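Local coordinates for protein chitinase (Jonesia denitrificans, PDB 5VG0) that probably breaks internal beta-1,4 linkages of chitin as a whole protein, of which this chain is the copper-binding lytic polysaccharide monooxygenase domain, at residues K57-T62 against C136-V141; A65-L70 against T107-D112; N79-E84 against R123-N128. One frame throughout, in Å; residues are numbered along the deposited sequence.

Contact 1 of 3, residues K57-T62 against C136-V141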
ATOM      1  N   LYS A  57       4.226  10.691  13.210  1.00 13.74           N
ATOM      2  CA  LYS A  57       3.012  11.410  12.881  1.00 13.22           C
ATOM      3  C   LYS A  57       1.805  10.630  13.395  1.00 12.34           C
ATOM      4  O   LYS A  57       1.842   9.397  13.482  1.00 13.22           O
ATOM      5  CB  LYS A  57       2.876  11.576  11.372  1.00 14.18           C
ATOM      6  CG  LYS A  57       3.973  12.384  10.691  1.00 16.76           C
ATOM      7  CD  LYS A  57       3.797  13.864  10.943  1.00 19.58           C
ATOM      8  CE  LYS A  57       4.973  14.688  10.428  1.00 24.02           C
ATOM      9  NZ  LYS A  57       6.121  14.705  11.378  1.00 27.76           N
ATOM     10  N   PRO A  58       0.703  11.322  13.706  1.00 11.60           N
ATOM     11  CA  PRO A  58      -0.516  10.630  14.184  1.00 12.01           C
ATOM     12  C   PRO A  58      -1.321  10.059  13.023  1.00 11.12           C
ATOM     13  O   PRO A  58      -2.391  10.549  12.654  1.00 13.40           O
ATOM     14  CB  PRO A  58      -1.248  11.747  14.941  1.00 13.93           C
ATOM     15  CG  PRO A  58      -0.860  12.980  14.223  1.00 14.25           C
ATOM     16  CD  PRO A  58       0.577  12.790  13.828  1.00 12.37           C
ATOM     17  N   TRP A  59      -0.784   9.003  12.419  1.00 11.54           N
ATOM     18  CA  TRP A  59      -1.458   8.356  11.309  1.00 11.21           C
ATOM     19  C   TRP A  59      -2.759   7.738  11.802  1.00 12.12           C
ATOM     20  O   TRP A  59      -2.746   6.980  12.775  1.00 14.19           O
ATOM     21  CB  TRP A  59      -0.577   7.246  10.706  1.00 11.06           C
ATOM     22  CG  TRP A  59       0.602   7.806   9.978  1.00 10.62           C
ATOM     23  CD1 TRP A  59       1.894   7.838  10.401  1.00 11.54           C
ATOM     24  CD2 TRP A  59       0.588   8.436   8.691  1.00  9.42           C
ATOM     25  NE1 TRP A  59       2.684   8.442   9.458  1.00 12.15           N
ATOM     26  CE2 TRP A  59       1.906   8.829   8.402  1.00 10.83           C
ATOM     27  CE3 TRP A  59      -0.414   8.704   7.754  1.00 10.24           C
ATOM     28  CZ2 TRP A  59       2.247   9.476   7.222  1.00 12.09           C
ATOM     29  CZ3 TRP A  59      -0.069   9.351   6.571  1.00 10.94           C
ATOM     30  CH2 TRP A  59       1.242   9.732   6.324  1.00 12.16           C
ATOM     31  N   PRO A  60      -3.879   7.978  11.138  1.00 12.24           N
ATOM     32  CA  PRO A  60      -5.117   7.297  11.524  1.00 13.55           C
ATOM     33  C   PRO A  60      -5.042   5.808  11.261  1.00 12.54           C
ATOM     34  O   PRO A  60      -4.388   5.354  10.332  1.00 13.71           O
ATOM     35  CB  PRO A  60      -6.170   7.959  10.622  1.00 16.06           C
ATOM     36  CG  PRO A  60      -5.580   9.242  10.195  1.00 15.85           C
ATOM     37  CD  PRO A  60      -4.115   8.993  10.099  1.00 13.18           C
ATOM     38  N   THR A  61      -5.741   5.047  12.080  1.00 12.51           N
ATOM     39  CA  THR A  61      -5.822   3.608  11.901  1.00 12.92           C
ATOM     40  C   THR A  61      -7.242   3.211  11.535  1.00 13.13           C
ATOM     41  O   THR A  61      -8.209   3.899  11.890  1.00 17.93           O
ATOM     42  CB  THR A  61      -5.398   2.856  13.169  1.00 17.02           C
ATOM     43  OG1 THR A  61      -6.252   3.206  14.254  1.00 19.38           O
ATOM     44  CG2 THR A  61      -3.955   3.168  13.538  1.00 18.55           C
ATOM     45  N   THR A  62      -7.362   2.094  10.829  1.00 10.78           N
ATOM     46  CA  THR A  62      -8.652   1.535  10.465  1.00 10.51           C
ATOM     47  C   THR A  62      -8.861   0.231  11.216  1.00 10.04           C
ATOM     48  O   THR A  62      -7.982  -0.633  11.231  1.00 10.49           O
ATOM     49  CB  THR A  62      -8.699   1.282   8.963  1.00 12.40           C
ATOM     50  OG1 THR A  62      -8.406   2.495   8.275  1.00 14.70           O
ATOM     51  CG2 THR A  62     -10.064   0.777   8.524  1.00 13.10           C
ATOM     52  N   CYS A 136       1.494   1.476   2.580  1.00  6.93           N
ATOM     53  CA  CYS A 136       1.295   1.053   3.960  1.00  6.96           C
ATOM     54  C   CYS A 136      -0.110   1.369   4.436  1.00  6.74           C
ATOM     55  O   CYS A 136      -0.624   2.459   4.189  1.00  7.85           O
ATOM     56  CB  CYS A 136       2.283   1.763   4.871  1.00  8.32           C
ATOM     57  SG  CYS A 136       3.878   0.982   4.830  1.00  9.50           S
ATOM     58  N   MET A 137      -0.681   0.440   5.191  1.00  6.89           N
ATOM     59  CA  MET A 137      -1.999   0.580   5.802  0.77  7.17           C
ATOM     60  C   MET A 137      -1.848   0.306   7.292  1.00  8.00           C
ATOM     61  O   MET A 137      -1.407  -0.776   7.688  1.00  9.67           O
ATOM     62  CB  MET A 137      -3.008  -0.420   5.226  0.77  7.90           C
ATOM     63  CG  MET A 137      -3.515  -0.153   3.817  0.77  8.86           C
ATOM     64  SD  MET A 137      -2.316  -0.184   2.467  0.77  8.76           S
ATOM     65  CE  MET A 137      -1.801  -1.887   2.551  0.77 10.84           C
ATOM     66  N   ASP A 138      -2.225   1.264   8.108  1.00  7.31           N
ATOM     67  CA  ASP A 138      -2.214   1.119   9.561  1.00  8.01           C
ATOM     68  C   ASP A 138      -3.571   0.609  10.007  1.00  7.74           C
ATOM     69  O   ASP A 138      -4.590   1.253   9.751  1.00  9.21           O
ATOM     70  CB  ASP A 138      -1.882   2.452  10.219  1.00  8.66           C
ATOM     71  CG  ASP A 138      -0.522   2.940   9.804  1.00 10.17           C
ATOM     72  OD1 ASP A 138       0.469   2.254  10.124  1.00 13.90           O
ATOM     73  OD2 ASP A 138      -0.446   3.992   9.150  1.00 11.21           O
ATOM     74  N   VAL A 139      -3.576  -0.547  10.669  1.00  8.28           N
ATOM     75  CA  VAL A 139      -4.812  -1.230  10.995  1.00  8.85           C
ATOM     76  C   VAL A 139      -4.790  -1.681  12.442  1.00  8.90           C
ATOM     77  O   VAL A 139      -3.740  -1.850  13.059  1.00 10.12           O
ATOM     78  CB  VAL A 139      -5.068  -2.438  10.060  1.00  9.64           C
ATOM     79  CG1 VAL A 139      -5.227  -1.964   8.630  1.00 11.42           C
ATOM     80  CG2 VAL A 139      -3.964  -3.499  10.175  1.00 11.46           C
ATOM     81  N   VAL A 140      -5.983  -1.867  12.986  1.00  8.99           N
ATOM     82  CA  VAL A 140      -6.173  -2.527  14.266  1.00  9.91           C
ATOM     83  C   VAL A 140      -7.099  -3.697  13.996  1.00  9.93           C
ATOM     84  O   VAL A 140      -8.240  -3.504  13.565  1.00 11.43           O
ATOM     85  CB  VAL A 140      -6.766  -1.597  15.340  1.00 13.28           C
ATOM     86  CG1 VAL A 140      -6.895  -2.354  16.657  1.00 16.08           C
ATOM     87  CG2 VAL A 140      -5.918  -0.356  15.506  1.00 16.82           C
ATOM     88  N   VAL A 141      -6.603  -4.904  14.225  1.00  9.99           N
ATOM     89  CA  VAL A 141      -7.315  -6.130  13.907  1.00 10.98           C
ATOM     90  C   VAL A 141      -7.962  -6.656  15.179  1.00 11.49           C
ATOM     91  O   VAL A 141      -7.305  -6.768  16.217  1.00 12.42           O
ATOM     92  CB  VAL A 141      -6.337  -7.163  13.327  1.00 11.29           C
ATOM     93  CG1 VAL A 141      -7.045  -8.502  13.097  1.00 13.37           C
ATOM     94  CG2 VAL A 141      -5.678  -6.643  12.041  1.00 13.12           C
TER
HETATM   95  O   HOH W   1      -2.454   5.599   8.382  1.00 11.10           O
HETATM   96  O   HOH W   2      -6.241   3.986   8.549  1.00 54.81           O

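Contact 2 of 3, residues A65-L70 against T107-D112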
ATOM      1  N   ALA A  65     -11.223  -6.735  10.587  1.00 10.76           N
ATOM      2  CA  ALA A  65     -11.249  -8.109  11.051  1.00 10.55           C
ATOM      3  C   ALA A  65      -9.998  -8.851  10.565  1.00  9.68           C
ATOM      4  O   ALA A  65      -9.202  -8.328   9.787  1.00 11.63           O
ATOM      5  CB  ALA A  65     -12.513  -8.777  10.536  1.00 12.43           C
ATOM      6  N   SER A  66      -9.832 -10.103  11.007  1.00  9.39           N
ATOM      7  CA  SER A  66      -8.647 -10.881  10.656  1.00  9.25           C
ATOM      8  C   SER A  66      -8.671 -11.377   9.223  1.00  8.77           C
ATOM      9  O   SER A  66      -7.627 -11.759   8.694  1.00 10.09           O
ATOM     10  CB  SER A  66      -8.452 -12.053  11.607  1.00 10.04           C
ATOM     11  OG  SER A  66      -9.549 -12.940  11.548  1.00 10.35           O
ATOM     12  N   THR A  67      -9.845 -11.396   8.600  1.00  9.15           N
ATOM     13  CA  THR A  67     -10.001 -11.579   7.162  1.00  9.94           C
ATOM     14  C   THR A  67     -10.630 -10.298   6.633  1.00 10.22           C
ATOM     15  O   THR A  67     -11.636  -9.822   7.178  1.00 12.42           O
ATOM     16  CB  THR A  67     -10.883 -12.796   6.862  1.00 11.14           C
ATOM     17  OG1 THR A  67     -10.149 -13.974   7.176  1.00 12.30           O
ATOM     18  CG2 THR A  67     -11.275 -12.856   5.404  1.00 12.69           C
ATOM     19  N   VAL A  68     -10.023  -9.719   5.604  1.00  9.79           N
ATOM     20  CA  VAL A  68     -10.422  -8.407   5.114  1.00 10.32           C
ATOM     21  C   VAL A  68     -10.228  -8.359   3.610  1.00  9.70           C
ATOM     22  O   VAL A  68      -9.272  -8.929   3.081  1.00 10.97           O
ATOM     23  CB  VAL A  68      -9.604  -7.302   5.826  1.00 12.92           C
ATOM     24  CG1 VAL A  68      -8.122  -7.403   5.499  1.00 15.07           C
ATOM     25  CG2 VAL A  68     -10.146  -5.915   5.488  1.00 14.94           C
ATOM     26  N   ASP A  69     -11.128  -7.651   2.933  1.00 10.93           N
ATOM     27  CA  ASP A  69     -10.982  -7.367   1.516  1.00 11.28           C
ATOM     28  C   ASP A  69     -10.259  -6.035   1.377  1.00 11.26           C
ATOM     29  O   ASP A  69     -10.669  -5.028   1.961  1.00 15.31           O
ATOM     30  CB  ASP A  69     -12.346  -7.278   0.833  1.00 14.63           C
ATOM     31  CG  ASP A  69     -13.029  -8.619   0.691  1.00 19.34           C
ATOM     32  OD1 ASP A  69     -12.397  -9.661   0.917  1.00 18.46           O
ATOM     33  OD2 ASP A  69     -14.222  -8.617   0.325  1.00 25.34           O
ATOM     34  N   LEU A  70      -9.208  -6.031   0.578  1.00 10.29           N
ATOM     35  CA  LEU A  70      -8.385  -4.863   0.327  1.00 10.42           C
ATOM     36  C   LEU A  70      -8.530  -4.480  -1.140  1.00  9.87           C
ATOM     37  O   LEU A  70      -8.402  -5.333  -2.018  1.00 11.21           O
ATOM     38  CB  LEU A  70      -6.962  -5.254   0.668  1.00 12.49           C
ATOM     39  CG  LEU A  70      -5.917  -4.194   0.535  1.00 14.23           C
ATOM     40  CD1 LEU A  70      -4.835  -4.484   1.564  1.00 16.69           C
ATOM     41  CD2 LEU A  70      -5.348  -4.190  -0.853  1.00 14.74           C
ATOM     42  N   THR A 107      -9.580  -6.253  -5.998  1.00  9.64           N
ATOM     43  CA  THR A 107      -9.756  -6.590  -4.595  1.00  9.64           C
ATOM     44  C   THR A 107      -9.067  -7.912  -4.297  1.00  9.92           C
ATOM     45  O   THR A 107      -9.256  -8.891  -5.020  1.00 12.65           O
ATOM     46  CB  THR A 107     -11.240  -6.623  -4.233  1.00 12.76           C
ATOM     47  OG1 THR A 107     -11.802  -5.319  -4.472  1.00 15.53           O
ATOM     48  CG2 THR A 107     -11.446  -7.009  -2.788  1.00 14.50           C
ATOM     49  N   HIS A 108      -8.290  -7.934  -3.221  1.00  8.76           N
ATOM     50  CA  HIS A 108      -7.670  -9.135  -2.693  1.00  8.91           C
ATOM     51  C   HIS A 108      -8.173  -9.376  -1.282  1.00  9.36           C
ATOM     52  O   HIS A 108      -8.342  -8.439  -0.512  1.00 11.78           O
ATOM     53  CB  HIS A 108      -6.167  -8.949  -2.615  1.00  9.84           C
ATOM     54  CG  HIS A 108      -5.488  -8.966  -3.939  1.00  9.85           C
ATOM     55  ND1 HIS A 108      -4.379  -8.202  -4.209  1.00 10.65           N
ATOM     56  CD2 HIS A 108      -5.741  -9.672  -5.061  1.00 11.64           C
ATOM     57  CE1 HIS A 108      -3.979  -8.431  -5.439  1.00 11.69           C
ATOM     58  NE2 HIS A 108      -4.788  -9.317  -5.981  1.00 12.19           N
ATOM     59  N   THR A 109      -8.371 -10.630  -0.937  1.00  9.11           N
ATOM     60  CA  THR A 109      -8.770 -11.004   0.409  1.00  9.57           C
ATOM     61  C   THR A 109      -7.557 -11.492   1.181  1.00  8.86           C
ATOM     62  O   THR A 109      -6.940 -12.492   0.811  1.00 10.55           O
ATOM     63  CB  THR A 109      -9.847 -12.085   0.391  1.00 11.69           C
ATOM     64  OG1 THR A 109     -10.956 -11.620  -0.379  1.00 13.85           O
ATOM     65  CG2 THR A 109     -10.307 -12.424   1.801  1.00 12.43           C
ATOM     66  N   LEU A 110      -7.228 -10.787   2.253  1.00  8.87           N
ATOM     67  CA  LEU A 110      -6.189 -11.214   3.179  1.00  9.13           C
ATOM     68  C   LEU A 110      -6.859 -11.961   4.321  1.00  9.14           C
ATOM     69  O   LEU A 110      -7.950 -11.588   4.770  1.00 10.92           O
ATOM     70  CB  LEU A 110      -5.446 -10.004   3.744  1.00 10.82           C
ATOM     71  CG  LEU A 110      -4.727  -9.130   2.729  1.00 14.19           C
ATOM     72  CD1 LEU A 110      -3.900  -8.077   3.443  1.00 16.53           C
ATOM     73  CD2 LEU A 110      -3.864  -9.934   1.787  1.00 17.99           C
ATOM     74  N   THR A 111      -6.214 -13.032   4.784  1.00  8.92           N
ATOM     75  CA  THR A 111      -6.748 -13.833   5.878  1.00  9.08           C
ATOM     76  C   THR A 111      -5.673 -14.037   6.938  1.00  9.02           C
ATOM     77  O   THR A 111      -4.484 -13.825   6.699  1.00 10.10           O
ATOM     78  CB  THR A 111      -7.283 -15.219   5.431  1.00 11.26           C
ATOM     79  OG1 THR A 111      -6.197 -16.086   5.112  1.00 14.07           O
ATOM     80  CG2 THR A 111      -8.244 -15.097   4.279  1.00 12.52           C
ATOM     81  N   ASP A 112      -6.100 -14.461   8.123  1.00  8.36           N
ATOM     82  CA  ASP A 112      -5.168 -14.827   9.189  1.00  8.37           C
ATOM     83  C   ASP A 112      -4.270 -13.655   9.570  1.00  8.72           C
ATOM     84  O   ASP A 112      -3.090 -13.833   9.869  1.00 10.01           O
ATOM     85  CB  ASP A 112      -4.341 -16.067   8.818  1.00  8.83           C
ATOM     86  CG  ASP A 112      -3.512 -16.597   9.957  1.00  9.13           C
ATOM     87  OD1 ASP A 112      -3.926 -16.486  11.124  1.00  9.95           O
ATOM     88  OD2 ASP A 112      -2.445 -17.163   9.673  1.00 11.33           O
TER

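Contact 3 of 3, residues N79-E84 against R123-N128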
ATOM      1  N   ASN A  79       1.408  -4.351 -16.564  1.00 11.19           N
ATOM      2  CA  ASN A  79       1.612  -5.783 -16.442  1.00 12.03           C
ATOM      3  C   ASN A  79       2.353  -6.068 -15.145  1.00 10.18           C
ATOM      4  O   ASN A  79       3.295  -5.359 -14.785  1.00 10.68           O
ATOM      5  CB  ASN A  79       2.387  -6.316 -17.642  1.00 14.50           C
ATOM      6  CG  ASN A  79       1.564  -6.271 -18.906  1.00 17.83           C
ATOM      7  OD1 ASN A  79       1.362  -5.199 -19.469  1.00 22.27           O
ATOM      8  ND2 ASN A  79       1.051  -7.411 -19.331  1.00 20.17           N
ATOM      9  N   THR A  80       1.894  -7.090 -14.439  1.00  9.43           N
ATOM     10  CA  THR A  80       2.257  -7.307 -13.048  1.00  9.01           C
ATOM     11  C   THR A  80       2.804  -8.710 -12.860  1.00  9.23           C
ATOM     12  O   THR A  80       2.277  -9.678 -13.413  1.00 10.29           O
ATOM     13  CB  THR A  80       1.002  -7.137 -12.190  1.00  9.38           C
ATOM     14  OG1 THR A  80       0.528  -5.800 -12.307  1.00 10.19           O
ATOM     15  CG2 THR A  80       1.251  -7.432 -10.740  1.00  9.78           C
ATOM     16  N   SER A  81       3.846  -8.815 -12.037  1.00  8.66           N
ATOM     17  CA  SER A  81       4.321 -10.120 -11.599  1.00  8.95           C
ATOM     18  C   SER A  81       3.524 -10.538 -10.375  1.00  8.85           C
ATOM     19  O   SER A  81       2.578 -11.315 -10.492  1.00 11.69           O
ATOM     20  CB  SER A  81       5.826 -10.104 -11.360  1.00  9.13           C
ATOM     21  OG  SER A  81       6.159  -9.061 -10.481  1.00 10.83           O
ATOM     22  N   THR A  82       3.851 -10.008  -9.206  1.00  9.40           N
ATOM     23  CA  THR A  82       3.159 -10.346  -7.972  1.00  8.52           C
ATOM     24  C   THR A  82       2.721  -9.103  -7.212  1.00  8.23           C
ATOM     25  O   THR A  82       3.299  -8.025  -7.331  1.00  9.81           O
ATOM     26  CB  THR A  82       4.032 -11.193  -7.043  1.00  9.95           C
ATOM     27  OG1 THR A  82       5.242 -10.501  -6.774  1.00 11.60           O
ATOM     28  CG2 THR A  82       4.317 -12.559  -7.622  1.00 11.61           C
ATOM     29  N   TRP A  83       1.705  -9.332  -6.395  1.00  7.72           N
ATOM     30  CA  TRP A  83       1.285  -8.442  -5.324  1.00  7.90           C
ATOM     31  C   TRP A  83       1.717  -9.120  -4.031  1.00  8.14           C
ATOM     32  O   TRP A  83       1.301 -10.244  -3.753  1.00 10.00           O
ATOM     33  CB  TRP A  83      -0.235  -8.275  -5.337  1.00  9.00           C
ATOM     34  CG  TRP A  83      -0.822  -7.905  -6.662  1.00  8.44           C
ATOM     35  CD1 TRP A  83      -1.176  -8.751  -7.664  1.00  9.60           C
ATOM     36  CD2 TRP A  83      -1.121  -6.590  -7.109  1.00  8.55           C
ATOM     37  NE1 TRP A  83      -1.680  -8.046  -8.712  1.00 10.68           N
ATOM     38  CE2 TRP A  83      -1.661  -6.710  -8.402  1.00  9.65           C
ATOM     39  CE3 TRP A  83      -0.994  -5.318  -6.541  1.00  9.61           C
ATOM     40  CZ2 TRP A  83      -2.054  -5.607  -9.138  1.00 11.30           C
ATOM     41  CZ3 TRP A  83      -1.398  -4.229  -7.270  1.00 11.55           C
ATOM     42  CH2 TRP A  83      -1.912  -4.375  -8.554  1.00 11.64           C
ATOM     43  N   GLU A  84       2.554  -8.461  -3.252  1.00  7.66           N
ATOM     44  CA  GLU A  84       3.069  -9.017  -2.012  1.00  7.81           C
ATOM     45  C   GLU A  84       2.543  -8.201  -0.846  1.00  7.81           C
ATOM     46  O   GLU A  84       2.599  -6.976  -0.865  1.00 10.50           O
ATOM     47  CB  GLU A  84       4.596  -8.994  -1.994  1.00  8.89           C
ATOM     48  CG  GLU A  84       5.225  -9.909  -3.031  1.00 10.37           C
ATOM     49  CD  GLU A  84       6.720  -9.761  -3.074  1.00 11.68           C
ATOM     50  OE1 GLU A  84       7.193  -8.652  -3.359  1.00 12.23           O
ATOM     51  OE2 GLU A  84       7.411 -10.764  -2.795  1.00 15.68           O
ATOM     52  N   ARG A 123       3.133  -4.340  -1.692  1.00  7.48           N
ATOM     53  CA  ARG A 123       4.161  -4.081  -2.687  1.00  8.09           C
ATOM     54  C   ARG A 123       3.669  -4.645  -4.013  1.00  7.97           C
ATOM     55  O   ARG A 123       3.478  -5.855  -4.142  1.00  9.33           O
ATOM     56  CB  ARG A 123       5.465  -4.724  -2.236  1.00  9.80           C
ATOM     57  CG  ARG A 123       6.655  -4.381  -3.053  1.00 11.06           C
ATOM     58  CD  ARG A 123       7.933  -4.739  -2.284  1.00 11.37           C
ATOM     59  NE  ARG A 123       8.208  -6.164  -2.324  1.00 10.63           N
ATOM     60  CZ  ARG A 123       9.304  -6.729  -1.832  1.00 10.38           C
ATOM     61  NH1 ARG A 123      10.207  -6.009  -1.184  1.00 11.82           N
ATOM     62  NH2 ARG A 123       9.501  -8.026  -1.987  1.00 10.80           N
ATOM     63  N   TRP A 124       3.456  -3.765  -4.970  1.00  7.28           N
ATOM     64  CA  TRP A 124       2.975  -4.123  -6.304  1.00  7.54           C
ATOM     65  C   TRP A 124       4.176  -4.146  -7.241  1.00  7.16           C
ATOM     66  O   TRP A 124       4.752  -3.099  -7.541  1.00  8.80           O
ATOM     67  CB  TRP A 124       1.957  -3.078  -6.766  1.00  7.84           C
ATOM     68  CG  TRP A 124       1.544  -3.180  -8.198  1.00  7.94           C
ATOM     69  CD1 TRP A 124       1.612  -4.263  -9.010  1.00  9.25           C
ATOM     70  CD2 TRP A 124       0.973  -2.125  -8.980  1.00  8.92           C
ATOM     71  NE1 TRP A 124       1.134  -3.946 -10.253  1.00 10.16           N
ATOM     72  CE2 TRP A 124       0.731  -2.639 -10.260  1.00  9.75           C
ATOM     73  CE3 TRP A 124       0.642  -0.801  -8.720  1.00  9.31           C
ATOM     74  CZ2 TRP A 124       0.170  -1.873 -11.283  1.00 11.02           C
ATOM     75  CZ3 TRP A 124       0.086  -0.044  -9.737  1.00 11.25           C
ATOM     76  CH2 TRP A 124      -0.141  -0.580 -10.999  1.00 11.51           C
ATOM     77  N   ASN A 125       4.562  -5.335  -7.698  1.00  7.70           N
ATOM     78  CA  ASN A 125       5.731  -5.497  -8.551  1.00  8.34           C
ATOM     79  C   ASN A 125       5.332  -5.463 -10.023  1.00  8.33           C
ATOM     80  O   ASN A 125       4.497  -6.249 -10.478  1.00  9.68           O
ATOM     81  CB  ASN A 125       6.419  -6.816  -8.223  1.00  8.80           C
ATOM     82  CG  ASN A 125       6.956  -6.845  -6.826  1.00  9.01           C
ATOM     83  OD1 ASN A 125       7.765  -6.011  -6.441  1.00 10.40           O
ATOM     84  ND2 ASN A 125       6.499  -7.787  -6.055  1.00 10.68           N
ATOM     85  N   VAL A 126       5.941  -4.568 -10.771  1.00  8.80           N
ATOM     86  CA  VAL A 126       5.663  -4.412 -12.191  1.00  9.31           C
ATOM     87  C   VAL A 126       6.552  -5.383 -12.970  1.00 10.07           C
ATOM     88  O   VAL A 126       7.749  -5.488 -12.707  1.00 11.49           O
ATOM     89  CB  VAL A 126       5.910  -2.952 -12.606  1.00 11.34           C
ATOM     90  CG1 VAL A 126       5.751  -2.772 -14.108  1.00 12.28           C
ATOM     91  CG2 VAL A 126       4.950  -2.033 -11.823  1.00 13.56           C
ATOM     92  N   SER A 127       5.979  -6.108 -13.929  1.00  9.82           N
ATOM     93  CA  SER A 127       6.698  -7.226 -14.536  1.00 10.46           C
ATOM     94  C   SER A 127       7.722  -6.811 -15.575  1.00 10.73           C
ATOM     95  O   SER A 127       8.625  -7.597 -15.868  1.00 14.13           O
ATOM     96  CB  SER A 127       5.726  -8.221 -15.144  1.00 13.70           C
ATOM     97  OG  SER A 127       5.031  -7.635 -16.193  1.00 16.60           O
ATOM     98  N   ASN A 128       7.608  -5.609 -16.133  1.00 11.07           N
ATOM     99  CA  ASN A 128       8.460  -5.173 -17.236  1.00 12.73           C
ATOM    100  C   ASN A 128       9.282  -3.931 -16.915  1.00 12.14           C
ATOM    101  O   ASN A 128       9.868  -3.333 -17.828  1.00 14.58           O
ATOM    102  CB  ASN A 128       7.625  -4.927 -18.502  1.00 16.82           C
ATOM    103  CG  ASN A 128       6.383  -4.051 -18.246  1.00 22.58           C
ATOM    104  OD1 ASN A 128       6.300  -3.328 -17.252  1.00 24.57           O
ATOM    105  ND2 ASN A 128       5.408  -4.121 -19.161  1.00 27.43           N
TER
HETATM  106  O   HOH W   3       2.757  -2.531 -18.553  1.00 29.73           O

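Contact 1 of 3, residues K57-T62 against C136-V141
Thr62 meets Asp138, Val139 and Val140 in a parallel beta bridge at the protein surface, where the long loop ahead of strand 62-64 swings in beside the last part of strand 131-141. The evidence is a pair of backbone bonds. Thr62 N donates to Asp138 O over 3.1 Å, and Val140 N donates to Thr62 O over 2.9 Å, so that Thr62 spans Val139 by bonding to the residues before and after it, as a parallel bridge requires. The second donor stands above the carbonyl plane of Thr62, 36° out of it, and Val139 CA adds a CA-H...O contact to the same oxygen at 3.2 Å.

This bridge lies in the mixed sheet of the immunoglobulin-like beta sandwich on which AA10 monooxygenases are built. Strand 131-141 pairs antiparallel with strand 118-126 and with the short strand 34-36, and parallel with strand 62-64.

Among the side chains Asp138 does most of the touching. With CG anti to its carbonyl carbon and beside its backbone N (chi1 -61°), Asp138 has its carboxylate near Trp59, the planes 35° apart and OD2 3.6 Å from Trp59 CB. Asp138 CB meets the methyl CG2 of Thr61 at 4.0 Å, while Thr61 OG1 sits against Val140 CG2 at 3.8 Å. A water donates to Pro60 O at 2.8 Å and to Asp138 OD2 at 2.7 Å, tying the loop carbonyl to the acid with both its protons. OD2 also forms a salt bridge to Arg10, and OD1 is hydrogen-bonded to Thr119, which would fix the rotation of the carboxylate. Arg10 makes a cation-pi contact with Trp59 as well, and the indole NE1 is bonded to Asp54 O.

Contact 2 of 3, residues A65-L70 against T107-D112
Val68 and Leu110, then Leu70 and His108, form two antiparallel hydrogen-bonded pairs, with Asp69 and Thr109 as the non-hydrogen-bonded pair between them. The evidence is four bonds: Val68 N to Leu110 O and Leu110 N to Val68 O, both 2.9 Å, Leu70 N to His108 O, 2.8 Å, and His108 N to Leu70 O, 2.9 Å.

The polar side-chain contact lies on the face of Asp69 and Thr109, whose side chains run side by side. Thr109 OG1 donates to Asp69 OD1 over 2.8 Å, reaching it from above the carboxylate plane, 39° out of it. Thr109 CG2 meets Thr67 CG2 at 3.8 Å, and Thr107 CG2 meets Asp69 CB at 3.7 Å. An alanine at Thr109 would probably leave Asp69 OD1 without this donor and open a gap beside the methyl of Thr67.

Apolar contacts occupy the other face: Leu70 CD1 and Leu110 CD1 approach to 4.2 Å, and Val68 CG1 lies alongside Leu110 CB.

The ladder joins strand 68-74, the middle of the three-stranded antiparallel sheet, to the outer strand 105-110. Its apolar face looks into the sandwich: Leu70 and Leu110 rest on Tyr85 of strand 80-87, whose hydroxyl is hydrogen-bonded to His108 ND1, while Phe95 of strand 90-96 stacks on the His108 ring.

Contact 3 of 3, residues N79-E84 against R123-N128
Glu84 and Arg123 form an antiparallel hydrogen-bonded pair, followed by the non-hydrogen-bonded pair of Trp83 and Trp124; the N-to-C directions of strands 82-84 and 123-126 are 161° apart, close to antiparallel. A beta bulge shifts the register by one: Asn125 faces two residues, its N donating to Thr82 O at 3.0 Å while its O accepts from Ser81 N at 3.1 Å. Thr80 and Val126 resume the pairing.

Trp83 and Trp124 make an offset stack, the six-membered ring of Trp83 over the five-membered ring of Trp124, planes 13° apart and Trp83 CZ3 3.3 Å from Trp124 CG. Trp124 NE1 donates to Thr80 OG1 over 2.8 Å, close to the ring plane. On the face opposite the tryptophans, Glu84 OE1 gathers three donors: Arg123 grips it side-on through NE (2.9 Å) and NH2 (2.8 Å), with OE1 in the guanidinium plane, and Asn125 ND2 (2.9 Å) comes from above the carboxylate. Asn125 ND2 also bonds Thr82 OG1.

Three donors on one oxygen would probably keep Glu84 ionised. Stack and NE1 bond hold the Trp124 side chain about 5 Å from the copper; Thr80 OG1, bonded also to His78 O, ties the indole to a copper ligand's backbone.

In the fold
Contact 1 closes the widest loop along the chain and encloses the other two, whose segments alternate in the order 65-70, 79-84, 107-112, 123-128. Contacts 1 and 3 belong to the mixed sheet through the adjacent strands 131-141 and 118-126, yet their centres are about 24 Å apart on opposite sides of the chain's centre. Contact 2 joins two strands of the three-stranded sheet and touches both other contacts: Val141 of contact 1 packs on Ser66, and the His108 ring meets Trp83 of contact 3 edge-to-face; the centres are about 16 and 19 Å away. Contact 3 therefore lies near the copper site, and contact 1 at the far side of the chain, away from it.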